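Local atomic coordinates of phosphodiesterase (Salpingoeca rosetta, PDB entry 7CJ3), a protein that holds a covalently bound retinal inside a membrane-embedded helical bundle of the bacteriorhodopsin-like family. Residues G63-S66 and V67-F71; I104-L107 and S108-T111; A260-A263 and A264-L268. All coordinates share one frame; numbering follows the deposited sequence.

Contact 1: residues G63-S66 and V67-F71; sequences GATS and VAFAF. With OLC ((2R)-2,3-dihydroxypropyl (9Z)-octadec-9-enoate), chain D; OLC ((2R)-2,3-dihydroxypropyl (9Z)-octadec-9-enoate), chain L.
Thr65 and Phe69, one helical turn apart, are brought together by their first torsions. At chi1 -49° the hydroxyl of Thr65 lies beside its backbone N and CG2 stands anti to that nitrogen, while chi1 -83° in Phe69 sets CG beside its own N. The two side chains therefore run alongside each other in the same direction, with Thr65 CG2 3.7 Å from Phe69 CE2. Thr65 OG1 is hydrogen-bonded back to Phe61 O, a bond that fixes its rotation and leaves the methyl to meet the ring. Beneath them the backbone is regular: Phe69 N reaches Thr65 O at 3.0 Å, nearly straight at 172°, and Val67 N bonds to Gly63 O at 3.1 Å. Val67 uses its two branches differently. CG2 rests 3.6 Å from Gly63 O, whereas CG1 touches C18 in the acyl chain of one OLC molecule at 3.6 Å. A second OLC molecule brings its C17 to within 3.8 Å of Ala68 CB. Ser66 OG is hydrogen-bonded to Cys103 O of helix 86-111; the Phe69 ring meets Tyr262 of helix 250-277 edge-to-face. This short piece of helix thus meets lipid, neighbouring helices and, through packing of Ala64 and Val67, the second subunit, as suits a transmembrane helix at a dimer interface in the bacteriorhodopsin-like fold.

Contact 2: residues I104-L107 and S108-T111; sequences ISYL and SMAT
The ring of Tyr106 is approached obliquely by Met109, whose SD lies 5.0 Å from the ring centroid of Tyr106 and 35° off the normal. This is a Met-aromatic contact across one helical turn, with the sulfur 4.5 Å from Tyr106 CD1. Thr65 of helix 58-81 packs on the ring, Arg130 and Glu133 of helix 128-149 touch the same side chain, and the hydroxyl has its partner in Asp261. In helices a serine or threonine hydroxyl can bond back to the carbonyl one turn earlier, and this end of helix 86-111, within the bacteriorhodopsin-like bundle, does so twice. Ile104 O accepts both Ser108 N, at 3.0 Å, and Ser108 OG, at 2.8 Å, the two donors arriving from opposite faces of the carbonyl plane. With chi1 -67° the Ser108 hydroxyl sits beside its own N, which lets it fold back onto the preceding turn. At the last residue of the helix Thr111 OG1 bonds to Leu107 O at 2.7 Å, from 43° out of the carbonyl plane, while the backbone bond from Thr111 N to the same oxygen is weak. The side chains of Leu107 and Thr111 cross obliquely, Leu107 CD1 lying 4.0 Å from Thr111 CG2.

Contact 3: residues A260-A263 and A264-L268; sequences ADYA and AKVGL. With RET (retinal), chain K; OLC ((2R)-2,3-dihydroxypropyl (9Z)-octadec-9-enoate), chain L.
Lys265 NZ is held by more than one group. It is covalently bonded to C15 of retinal, and it forms a salt bridge with Asp261 OD1 at 2.8 Å, meeting that oxygen nearly along its C-O axis. Glu133 OE2 adds a weak hydrogen bond. A long lysine chain bent only near its tip, at chi4 68°, carries the nitrogen across to the carboxylate one turn earlier. Retinal C14 lies 3.2 Å from Asp261 OD1. The other carboxylate oxygen, OD2, is hydrogen-bonded to Tyr106 OH, probably helping to position the carboxylate. Elsewhere on the turn Tyr262 and Val266 pack apolar groups: Val266 CG2 makes a CH-pi contact 3.8 Å from the Tyr262 ring centroid, 22° off the normal, although the model of this pair is doubtful in detail. Over the opposite face of this ring lies OLC C17, 3.6 Å from Tyr262 CG. The backbone beneath is ordinary helix, with Val266 N bonded to Tyr262 O at 2.9 Å. Such a lysine-retinal bond is the Schiff-base linkage of the rhodopsin family, and Asp261, with Glu133 close by, is consistent with a counterion site that would stabilise positive charge there and probably influence the absorption of retinal.

How the contacts relate
From the N terminus, the chain enters contact 1 on helix 58-81, then contact 2 on helix 86-111, and much later contact 3 on helix 250-277. Each spans only neighbouring turns of a single helix, so none closes a long loop; they follow in series and neither nest nor cross. Their joining is lateral. Contact 1 stands between the others, its centre about 10 Å from that of contact 2 and about 12 Å from that of contact 3, and packs on both. Contacts 2 and 3, about 17 Å apart between centres, still meet through a tyrosine-aspartate pair beside retinal. Contacts 1 and 3 share an OLC molecule and both touch the second subunit.

Contact 1: residues G63-S66 and V67-F71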
ATOM      1  N   GLY B  63      -7.131  -8.731  -4.693  1.00 13.45           N
ATOM      2  CA  GLY B  63      -7.554  -8.323  -3.349  1.00 12.46           C
ATOM      3  C   GLY B  63      -6.536  -7.394  -2.744  1.00 12.17           C
ATOM      4  O   GLY B  63      -6.886  -6.253  -2.401  1.00 12.23           O
ATOM      5  N   ALA B  64      -5.278  -7.836  -2.680  1.00 12.35           N
ATOM      6  CA  ALA B  64      -4.174  -7.119  -2.014  1.00 12.23           C
ATOM      7  C   ALA B  64      -3.970  -5.769  -2.687  1.00 12.72           C
ATOM      8  O   ALA B  64      -3.812  -4.751  -1.971  1.00 13.33           O
ATOM      9  CB  ALA B  64      -2.919  -7.926  -2.084  1.00 13.44           C
ATOM     10  N   THR B  65      -3.951  -5.756  -4.019  1.00 13.29           N
ATOM     11  CA  THR B  65      -3.737  -4.524  -4.809  1.00 13.37           C
ATOM     12  C   THR B  65      -4.848  -3.552  -4.454  1.00 14.85           C
ATOM     13  O   THR B  65      -4.585  -2.307  -4.326  1.00 14.63           O
ATOM     14  CB  THR B  65      -3.714  -4.829  -6.301  1.00 12.94           C
ATOM     15  OG1 THR B  65      -2.829  -5.921  -6.494  1.00 11.73           O
ATOM     16  CG2 THR B  65      -3.240  -3.663  -7.135  1.00 13.27           C
ATOM     17  N   SER B  66      -6.047  -4.111  -4.263  1.00 16.80           N
ATOM     18  CA  SER B  66      -7.273  -3.291  -4.082  1.00 17.72           C
ATOM     19  C   SER B  66      -7.157  -2.527  -2.767  1.00 16.99           C
ATOM     20  O   SER B  66      -7.316  -1.280  -2.780  1.00 15.77           O
ATOM     21  CB  SER B  66      -8.538  -4.070  -4.157  1.00 17.75           C
ATOM     22  OG  SER B  66      -9.584  -3.140  -4.323  1.00 20.35           O
ATOM     23  N   VAL B  67      -6.836  -3.263  -1.710  1.00 17.62           N
ATOM     24  CA  VAL B  67      -6.648  -2.672  -0.363  1.00 19.54           C
ATOM     25  C   VAL B  67      -5.588  -1.565  -0.476  1.00 18.45           C
ATOM     26  O   VAL B  67      -5.830  -0.439   0.065  1.00 15.50           O
ATOM     27  CB  VAL B  67      -6.273  -3.757   0.661  1.00 21.07           C
ATOM     28  CG1 VAL B  67      -5.911  -3.136   2.005  1.00 21.98           C
ATOM     29  CG2 VAL B  67      -7.384  -4.780   0.814  1.00 20.94           C
ATOM     30  N   ALA B  68      -4.485  -1.834  -1.191  1.00 17.79           N
ATOM     31  CA  ALA B  68      -3.361  -0.880  -1.302  1.00 17.21           C
ATOM     32  C   ALA B  68      -3.875   0.437  -1.899  1.00 17.86           C
ATOM     33  O   ALA B  68      -3.687   1.498  -1.287  1.00 18.81           O
ATOM     34  CB  ALA B  68      -2.262  -1.472  -2.125  1.00 17.66           C
ATOM     35  N   PHE B  69      -4.529   0.390  -3.054  1.00 18.01           N
ATOM     36  CA  PHE B  69      -5.110   1.607  -3.677  1.00 19.07           C
ATOM     37  C   PHE B  69      -6.135   2.316  -2.763  1.00 19.05           C
ATOM     38  O   PHE B  69      -6.184   3.536  -2.731  1.00 17.97           O
ATOM     39  CB  PHE B  69      -5.742   1.243  -5.013  1.00 18.55           C
ATOM     40  CG  PHE B  69      -4.733   1.196  -6.120  1.00 18.75           C
ATOM     41  CD1 PHE B  69      -4.159   2.366  -6.581  1.00 20.41           C
ATOM     42  CD2 PHE B  69      -4.356  -0.002  -6.696  1.00 18.45           C
ATOM     43  CE1 PHE B  69      -3.248   2.338  -7.628  1.00 19.35           C
ATOM     44  CE2 PHE B  69      -3.455  -0.031  -7.741  1.00 17.77           C
ATOM     45  CZ  PHE B  69      -2.920   1.137  -8.216  1.00 19.15           C
ATOM     46  N   ALA B  70      -6.960   1.573  -2.033  1.00 19.54           N
ATOM     47  CA  ALA B  70      -7.888   2.167  -1.050  1.00 19.24           C
ATOM     48  C   ALA B  70      -7.106   3.122  -0.132  1.00 20.24           C
ATOM     49  O   ALA B  70      -7.491   4.311  -0.061  1.00 20.04           O
ATOM     50  CB  ALA B  70      -8.617   1.086  -0.285  1.00 18.56           C
ATOM     51  N   PHE B  71      -6.048   2.631   0.527  1.00 21.25           N
ATOM     52  CA  PHE B  71      -5.159   3.430   1.421  1.00 22.70           C
ATOM     53  C   PHE B  71      -4.475   4.548   0.630  1.00 21.88           C
ATOM     54  O   PHE B  71      -4.356   5.663   1.194  1.00 18.23           O
ATOM     55  CB  PHE B  71      -4.148   2.548   2.166  1.00 25.39           C
ATOM     56  CG  PHE B  71      -4.756   1.846   3.363  1.00 28.48           C
ATOM     57  CD1 PHE B  71      -4.986   2.525   4.549  1.00 30.94           C
ATOM     58  CD2 PHE B  71      -5.157   0.523   3.280  1.00 31.04           C
ATOM     59  CE1 PHE B  71      -5.609   1.894   5.609  1.00 35.49           C
ATOM     60  CE2 PHE B  71      -5.783  -0.102   4.341  1.00 33.65           C
ATOM     61  CZ  PHE B  71      -6.004   0.582   5.511  1.00 33.35           C
TER
HETATM   62  C18 OLC D 402      -2.278  -3.138   1.738  1.00 17.94           C
HETATM   63  C10 OLC D 402      -6.412 -10.289   0.397  1.00 30.44           C
HETATM   64  C9  OLC D 402      -7.745 -10.298   0.250  1.00 28.77           C
HETATM   65  C17 OLC D 402      -1.639  -4.485   1.531  1.00 18.16           C
HETATM   66  C11 OLC D 402      -5.657  -9.456   1.413  1.00 27.32           C
HETATM   67  C8  OLC D 402      -8.302 -11.250  -0.798  1.00 29.86           C
HETATM   68  C16 OLC D 402      -2.667  -5.602   1.581  1.00 18.57           C
HETATM   69  C12 OLC D 402      -4.308 -10.115   1.798  1.00 23.55           C
HETATM   70  C7  OLC D 402      -7.930 -12.719  -0.458  1.00 33.20           C
HETATM   71  C15 OLC D 402      -2.108  -6.888   2.169  1.00 18.29           C
HETATM   72  C13 OLC D 402      -3.113  -9.185   1.650  1.00 20.95           C
HETATM   73  C6  OLC D 402      -8.896 -13.779  -1.028  1.00 36.03           C
HETATM   74  C14 OLC D 402      -3.182  -7.905   2.459  1.00 18.82           C
HETATM   75  C5  OLC D 402      -8.284 -15.175  -1.274  1.00 38.59           C
HETATM   76  C18 OLC L 402       2.004  -2.424  -2.948  1.00 33.55           C
HETATM   77  C10 OLC L 402       1.897  -9.369  -5.991  1.00 34.14           C
HETATM   78  C9  OLC L 402       3.121  -9.774  -5.605  1.00 35.11           C
HETATM   79  C17 OLC L 402       0.827  -3.083  -3.663  1.00 30.89           C
HETATM   80  C11 OLC L 402       0.813  -8.892  -5.054  1.00 28.89           C
HETATM   81  C8  OLC L 402       3.469  -9.744  -4.135  1.00 35.18           C
HETATM   82  C24 OLC L 402       2.988 -21.568  -4.964  1.00 51.07           C
HETATM   83  C16 OLC L 402       0.351  -4.190  -2.799  1.00 27.12           C
HETATM   84  C12 OLC L 402       0.362  -7.612  -5.643  1.00 26.22           C
HETATM   85  C7  OLC L 402       4.916 -10.067  -3.943  1.00 32.42           C
HETATM   86  C15 OLC L 402       1.391  -5.311  -2.828  1.00 28.67           C
HETATM   87  C13 OLC L 402       0.131  -6.564  -4.603  1.00 25.96           C
HETATM   88  C6  OLC L 402       5.233 -11.435  -4.532  1.00 35.21           C
HETATM   89  C14 OLC L 402       1.481  -6.091  -4.140  1.00 28.39           C
HETATM   90  C5  OLC L 402       4.494 -12.621  -3.963  1.00 33.35           C
HETATM   91  C4  OLC L 402       3.961 -13.403  -5.126  1.00 36.95           C
HETATM   92  C3  OLC L 402       3.392 -14.729  -4.633  1.00 40.17           C
HETATM   93  C2  OLC L 402       4.464 -15.693  -4.166  1.00 43.73           C
HETATM   94  C21 OLC L 402       4.295 -19.517  -4.924  1.00 51.91           C
HETATM   95  C1  OLC L 402       4.247 -16.988  -4.895  1.00 52.71           C
HETATM   96  C22 OLC L 402       2.993 -20.115  -4.431  1.00 52.22           C
HETATM   97  O19 OLC L 402       3.828 -16.933  -6.049  1.00 60.36           O
HETATM   98  O25 OLC L 402       1.657 -22.111  -5.086  1.00 44.97           O
HETATM   99  O23 OLC L 402       2.861 -19.968  -2.969  1.00 47.09           O
HETATM  100  O20 OLC L 402       4.514 -18.280  -4.241  1.00 56.02           O

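Contact 2: residues I104-L107 and S108-T111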
ATOM      1  N   ILE B 104     -11.324   0.140  -7.158  1.00 19.91           N
ATOM      2  CA  ILE B 104     -12.584  -0.610  -7.441  1.00 20.83           C
ATOM      3  C   ILE B 104     -12.393  -1.557  -8.630  1.00 19.49           C
ATOM      4  O   ILE B 104     -13.073  -2.612  -8.611  1.00 16.56           O
ATOM      5  CB  ILE B 104     -13.811   0.294  -7.632  1.00 22.75           C
ATOM      6  CG1 ILE B 104     -13.624   1.285  -8.787  1.00 26.75           C
ATOM      7  CG2 ILE B 104     -14.146   0.989  -6.327  1.00 23.69           C
ATOM      8  CD1 ILE B 104     -14.779   2.282  -8.983  1.00 27.57           C
ATOM      9  N   SER B 105     -11.537  -1.229  -9.615  1.00 18.28           N
ATOM     10  CA  SER B 105     -11.322  -2.151 -10.761  1.00 19.42           C
ATOM     11  C   SER B 105     -10.710  -3.428 -10.185  1.00 18.66           C
ATOM     12  O   SER B 105     -11.165  -4.541 -10.527  1.00 16.36           O
ATOM     13  CB  SER B 105     -10.512  -1.573 -11.890  1.00 19.37           C
ATOM     14  OG  SER B 105     -10.538  -0.155 -11.856  1.00 21.50           O
ATOM     15  N   TYR B 106      -9.748  -3.282  -9.283  1.00 18.73           N
ATOM     16  CA  TYR B 106      -9.038  -4.461  -8.728  1.00 19.18           C
ATOM     17  C   TYR B 106      -9.985  -5.230  -7.795  1.00 17.79           C
ATOM     18  O   TYR B 106      -9.955  -6.470  -7.877  1.00 17.66           O
ATOM     19  CB  TYR B 106      -7.700  -4.020  -8.131  1.00 19.78           C
ATOM     20  CG  TYR B 106      -6.596  -3.923  -9.155  1.00 19.15           C
ATOM     21  CD1 TYR B 106      -6.038  -5.065  -9.711  1.00 18.60           C
ATOM     22  CD2 TYR B 106      -6.089  -2.695  -9.557  1.00 19.28           C
ATOM     23  CE1 TYR B 106      -5.006  -4.990 -10.639  1.00 19.43           C
ATOM     24  CE2 TYR B 106      -5.059  -2.604 -10.490  1.00 19.37           C
ATOM     25  CZ  TYR B 106      -4.502  -3.756 -11.037  1.00 18.57           C
ATOM     26  OH  TYR B 106      -3.497  -3.665 -11.973  1.00 14.86           O
ATOM     27  N   LEU B 107     -10.823  -4.543  -6.998  1.00 17.09           N
ATOM     28  CA  LEU B 107     -11.843  -5.191  -6.120  1.00 17.19           C
ATOM     29  C   LEU B 107     -12.737  -6.086  -6.980  1.00 16.29           C
ATOM     30  O   LEU B 107     -12.981  -7.229  -6.573  1.00 14.46           O
ATOM     31  CB  LEU B 107     -12.686  -4.135  -5.387  1.00 17.59           C
ATOM     32  CG  LEU B 107     -13.822  -4.680  -4.510  1.00 17.66           C
ATOM     33  CD1 LEU B 107     -13.340  -5.704  -3.507  1.00 17.61           C
ATOM     34  CD2 LEU B 107     -14.502  -3.580  -3.724  1.00 17.73           C
ATOM     35  N   SER B 108     -13.180  -5.552  -8.122  1.00 16.93           N
ATOM     36  CA  SER B 108     -14.045  -6.203  -9.143  1.00 17.91           C
ATOM     37  C   SER B 108     -13.424  -7.516  -9.633  1.00 18.11           C
ATOM     38  O   SER B 108     -14.091  -8.574  -9.589  1.00 17.24           O
ATOM     39  CB  SER B 108     -14.278  -5.216 -10.267  1.00 19.42           C
ATOM     40  OG  SER B 108     -15.050  -4.122  -9.812  1.00 21.33           O
ATOM     41  N   MET B 109     -12.161  -7.447 -10.050  1.00 19.31           N
ATOM     42  CA  MET B 109     -11.371  -8.584 -10.579  1.00 21.00           C
ATOM     43  C   MET B 109     -11.259  -9.718  -9.552  1.00 22.51           C
ATOM     44  O   MET B 109     -11.402 -10.903  -9.957  1.00 26.11           O
ATOM     45  CB  MET B 109     -10.004  -8.083 -11.044  1.00 22.09           C
ATOM     46  CG  MET B 109     -10.135  -7.273 -12.371  1.00 24.79           C
ATOM     47  SD  MET B 109      -8.619  -6.585 -13.003  1.00 26.44           S
ATOM     48  CE  MET B 109      -7.607  -8.034 -13.197  1.00 25.54           C
ATOM     49  N   ALA B 110     -11.103  -9.385  -8.273  1.00 23.09           N
ATOM     50  CA  ALA B 110     -10.988 -10.352  -7.148  1.00 23.20           C
ATOM     51  C   ALA B 110     -12.329 -11.028  -6.811  1.00 23.84           C
ATOM     52  O   ALA B 110     -12.272 -12.197  -6.407  1.00 23.58           O
ATOM     53  CB  ALA B 110     -10.425  -9.652  -5.922  1.00 22.97           C
ATOM     54  N   THR B 111     -13.462 -10.309  -6.908  1.00 26.08           N
ATOM     55  CA  THR B 111     -14.772 -10.667  -6.273  1.00 26.54           C
ATOM     56  C   THR B 111     -15.854 -11.046  -7.290  1.00 26.99           C
ATOM     57  O   THR B 111     -16.783 -11.767  -6.882  1.00 23.17           O
ATOM     58  CB  THR B 111     -15.384  -9.541  -5.407  1.00 25.93           C
ATOM     59  OG1 THR B 111     -15.385  -8.281  -6.088  1.00 19.57           O
ATOM     60  CG2 THR B 111     -14.691  -9.405  -4.060  1.00 26.90           C
TER

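Contact 3: residues A260-A263 and A264-L268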
ATOM      1  N   ALA B 260       3.547  -3.019 -10.433  1.00 19.32           N
ATOM      2  CA  ALA B 260       3.756  -1.933 -11.429  1.00 19.09           C
ATOM      3  C   ALA B 260       2.611  -0.923 -11.376  1.00 18.01           C
ATOM      4  O   ALA B 260       2.871   0.309 -11.254  1.00 16.06           O
ATOM      5  CB  ALA B 260       3.833  -2.529 -12.815  1.00 19.11           C
ATOM      6  N   ASP B 261       1.377  -1.418 -11.496  1.00 17.77           N
ATOM      7  CA  ASP B 261       0.185  -0.535 -11.497  1.00 18.37           C
ATOM      8  C   ASP B 261       0.245   0.366 -10.262  1.00 17.30           C
ATOM      9  O   ASP B 261       0.232   1.596 -10.415  1.00 15.86           O
ATOM     10  CB  ASP B 261      -1.110  -1.337 -11.523  1.00 19.56           C
ATOM     11  CG  ASP B 261      -2.278  -0.555 -12.094  1.00 21.24           C
ATOM     12  OD1 ASP B 261      -2.150   0.675 -12.246  1.00 24.45           O
ATOM     13  OD2 ASP B 261      -3.301  -1.180 -12.411  1.00 24.76           O
ATOM     14  N   TYR B 262       0.353  -0.255  -9.083  1.00 17.51           N
ATOM     15  CA  TYR B 262       0.415   0.419  -7.773  1.00 17.53           C
ATOM     16  C   TYR B 262       1.582   1.407  -7.774  1.00 18.86           C
ATOM     17  O   TYR B 262       1.362   2.596  -7.448  1.00 20.02           O
ATOM     18  CB  TYR B 262       0.534  -0.595  -6.641  1.00 18.73           C
ATOM     19  CG  TYR B 262       0.572   0.085  -5.296  1.00 20.68           C
ATOM     20  CD1 TYR B 262      -0.549   0.707  -4.777  1.00 23.01           C
ATOM     21  CD2 TYR B 262       1.743   0.160  -4.564  1.00 22.90           C
ATOM     22  CE1 TYR B 262      -0.511   1.363  -3.557  1.00 25.06           C
ATOM     23  CE2 TYR B 262       1.791   0.793  -3.336  1.00 24.32           C
ATOM     24  CZ  TYR B 262       0.668   1.414  -2.839  1.00 26.46           C
ATOM     25  OH  TYR B 262       0.716   2.062  -1.641  1.00 34.24           O
ATOM     26  N   ALA B 263       2.782   0.920  -8.120  1.00 18.73           N
ATOM     27  CA  ALA B 263       4.033   1.702  -8.143  1.00 19.85           C
ATOM     28  C   ALA B 263       3.820   2.940  -9.014  1.00 23.22           C
ATOM     29  O   ALA B 263       4.072   4.044  -8.516  1.00 29.37           O
ATOM     30  CB  ALA B 263       5.164   0.859  -8.664  1.00 19.81           C
ATOM     31  N   ALA B 264       3.349   2.769 -10.254  1.00 23.79           N
ATOM     32  CA  ALA B 264       3.188   3.872 -11.224  1.00 25.31           C
ATOM     33  C   ALA B 264       2.383   5.005 -10.591  1.00 27.24           C
ATOM     34  O   ALA B 264       2.792   6.186 -10.747  1.00 28.91           O
ATOM     35  CB  ALA B 264       2.516   3.383 -12.481  1.00 26.54           C
ATOM     36  N   LYS B 265       1.297   4.663  -9.893  1.00 29.10           N
ATOM     37  CA  LYS B 265       0.322   5.649  -9.358  1.00 33.16           C
ATOM     38  C   LYS B 265       0.820   6.232  -8.034  1.00 31.95           C
ATOM     39  O   LYS B 265       0.870   7.465  -7.940  1.00 32.29           O
ATOM     40  CB  LYS B 265      -1.070   5.014  -9.293  1.00 34.20           C
ATOM     41  CG  LYS B 265      -1.497   4.536 -10.677  1.00 36.43           C
ATOM     42  CD  LYS B 265      -2.963   4.276 -10.807  1.00 42.57           C
ATOM     43  CE  LYS B 265      -3.477   4.324 -12.225  1.00 43.87           C
ATOM     44  NZ  LYS B 265      -2.954   3.202 -13.027  1.00 46.75           N
ATOM     45  N   VAL B 266       1.181   5.430  -7.034  1.00 30.64           N
ATOM     46  CA  VAL B 266       1.479   5.999  -5.682  1.00 34.74           C
ATOM     47  C   VAL B 266       2.829   6.716  -5.717  1.00 36.07           C
ATOM     48  O   VAL B 266       3.069   7.604  -4.855  1.00 35.23           O
ATOM     49  CB  VAL B 266       1.465   4.940  -4.582  1.00 33.37           C
ATOM     50  CG1 VAL B 266       0.102   4.251  -4.518  1.00 33.82           C
ATOM     51  CG2 VAL B 266       2.604   3.949  -4.777  1.00 33.82           C
ATOM     52  N   GLY B 267       3.677   6.331  -6.668  1.00 35.45           N
ATOM     53  CA  GLY B 267       4.923   7.044  -6.974  1.00 34.66           C
ATOM     54  C   GLY B 267       4.676   8.526  -7.177  1.00 34.73           C
ATOM     55  O   GLY B 267       5.495   9.296  -6.681  1.00 38.56           O
ATOM     56  N   LEU B 268       3.597   8.913  -7.875  1.00 35.55           N
ATOM     57  CA  LEU B 268       3.259  10.331  -8.205  1.00 34.65           C
ATOM     58  C   LEU B 268       2.815  11.061  -6.939  1.00 37.65           C
ATOM     59  O   LEU B 268       3.191  12.239  -6.784  1.00 43.99           O
ATOM     60  CB  LEU B 268       2.136  10.406  -9.249  1.00 30.90           C
ATOM     61  CG  LEU B 268       2.458   9.956 -10.674  1.00 29.96           C
ATOM     62  CD1 LEU B 268       1.329  10.383 -11.620  1.00 30.40           C
ATOM     63  CD2 LEU B 268       3.777  10.528 -11.173  1.00 28.58           C
TER
HETATM   64  C1  RET K 401       0.719  -2.626 -23.347  1.00 29.15           C
HETATM   65  C2  RET K 401       0.602  -3.367 -24.680  1.00 29.76           C
HETATM   66  C3  RET K 401       1.884  -3.662 -25.321  1.00 31.07           C
HETATM   67  C4  RET K 401       2.690  -2.399 -25.532  1.00 31.92           C
HETATM   68  C5  RET K 401       2.555  -1.360 -24.453  1.00 32.09           C
HETATM   69  C6  RET K 401       1.749  -1.500 -23.372  1.00 30.22           C
HETATM   70  C7  RET K 401       1.859  -0.529 -22.273  1.00 32.56           C
HETATM   71  C8  RET K 401       1.056  -0.389 -21.145  1.00 39.48           C
HETATM   72  C9  RET K 401       1.032   0.690 -20.212  1.00 42.18           C
HETATM   73  C10 RET K 401       0.125   0.738 -19.124  1.00 42.36           C
HETATM   74  C11 RET K 401       0.109   1.625 -18.040  1.00 41.48           C
HETATM   75  C12 RET K 401      -0.693   1.626 -16.904  1.00 38.01           C
HETATM   76  C13 RET K 401      -0.710   2.570 -15.864  1.00 39.26           C
HETATM   77  C14 RET K 401      -1.643   2.480 -14.848  1.00 43.06           C
HETATM   78  C15 RET K 401      -2.128   3.590 -14.032  1.00 47.16           C
HETATM   79  C16 RET K 401      -0.694  -2.072 -23.087  1.00 27.63           C
HETATM   80  C17 RET K 401       1.059  -3.659 -22.257  1.00 28.35           C
HETATM   81  C18 RET K 401       3.422  -0.151 -24.731  1.00 32.07           C
HETATM   82  C19 RET K 401       1.992   1.834 -20.329  1.00 43.11           C
HETATM   83  C20 RET K 401       0.327   3.651 -15.881  1.00 38.26           C
HETATM   84  C18 OLC L 402       2.004  -2.424  -2.948  1.00 33.55           C
HETATM   85  C10 OLC L 402       1.897  -9.369  -5.991  1.00 34.14           C
HETATM   86  C9  OLC L 402       3.121  -9.774  -5.605  1.00 35.11           C
HETATM   87  C17 OLC L 402       0.827  -3.083  -3.663  1.00 30.89           C
HETATM   88  C11 OLC L 402       0.813  -8.892  -5.054  1.00 28.89           C
HETATM   89  C8  OLC L 402       3.469  -9.744  -4.135  1.00 35.18           C
HETATM   90  C24 OLC L 402       2.988 -21.568  -4.964  1.00 51.07           C
HETATM   91  C16 OLC L 402       0.351  -4.190  -2.799  1.00 27.12           C
HETATM   92  C12 OLC L 402       0.362  -7.612  -5.643  1.00 26.22           C
HETATM   93  C7  OLC L 402       4.916 -10.067  -3.943  1.00 32.42           C
HETATM   94  C15 OLC L 402       1.391  -5.311  -2.828  1.00 28.67           C
HETATM   95  C13 OLC L 402       0.131  -6.564  -4.603  1.00 25.96           C
HETATM   96  C6  OLC L 402       5.233 -11.435  -4.532  1.00 35.21           C
HETATM   97  C14 OLC L 402       1.481  -6.091  -4.140  1.00 28.39           C
HETATM   98  C5  OLC L 402       4.494 -12.621  -3.963  1.00 33.35           C
HETATM   99  C4  OLC L 402       3.961 -13.403  -5.126  1.00 36.95           C
HETATM  100  C3  OLC L 402       3.392 -14.729  -4.633  1.00 40.17           C
HETATM  101  C2  OLC L 402       4.464 -15.693  -4.166  1.00 43.73           C
HETATM  102  C21 OLC L 402       4.295 -19.517  -4.924  1.00 51.91           C
HETATM  103  C1  OLC L 402       4.247 -16.988  -4.895  1.00 52.71           C
HETATM  104  C22 OLC L 402       2.993 -20.115  -4.431  1.00 52.22           C
HETATM  105  O19 OLC L 402       3.828 -16.933  -6.049  1.00 60.36           O
HETATM  106  O25 OLC L 402       1.657 -22.111  -5.086  1.00 44.97           O
HETATM  107  O23 OLC L 402       2.861 -19.968  -2.969  1.00 47.09           O
HETATM  108  O20 OLC L 402       4.514 -18.280  -4.241  1.00 56.02           O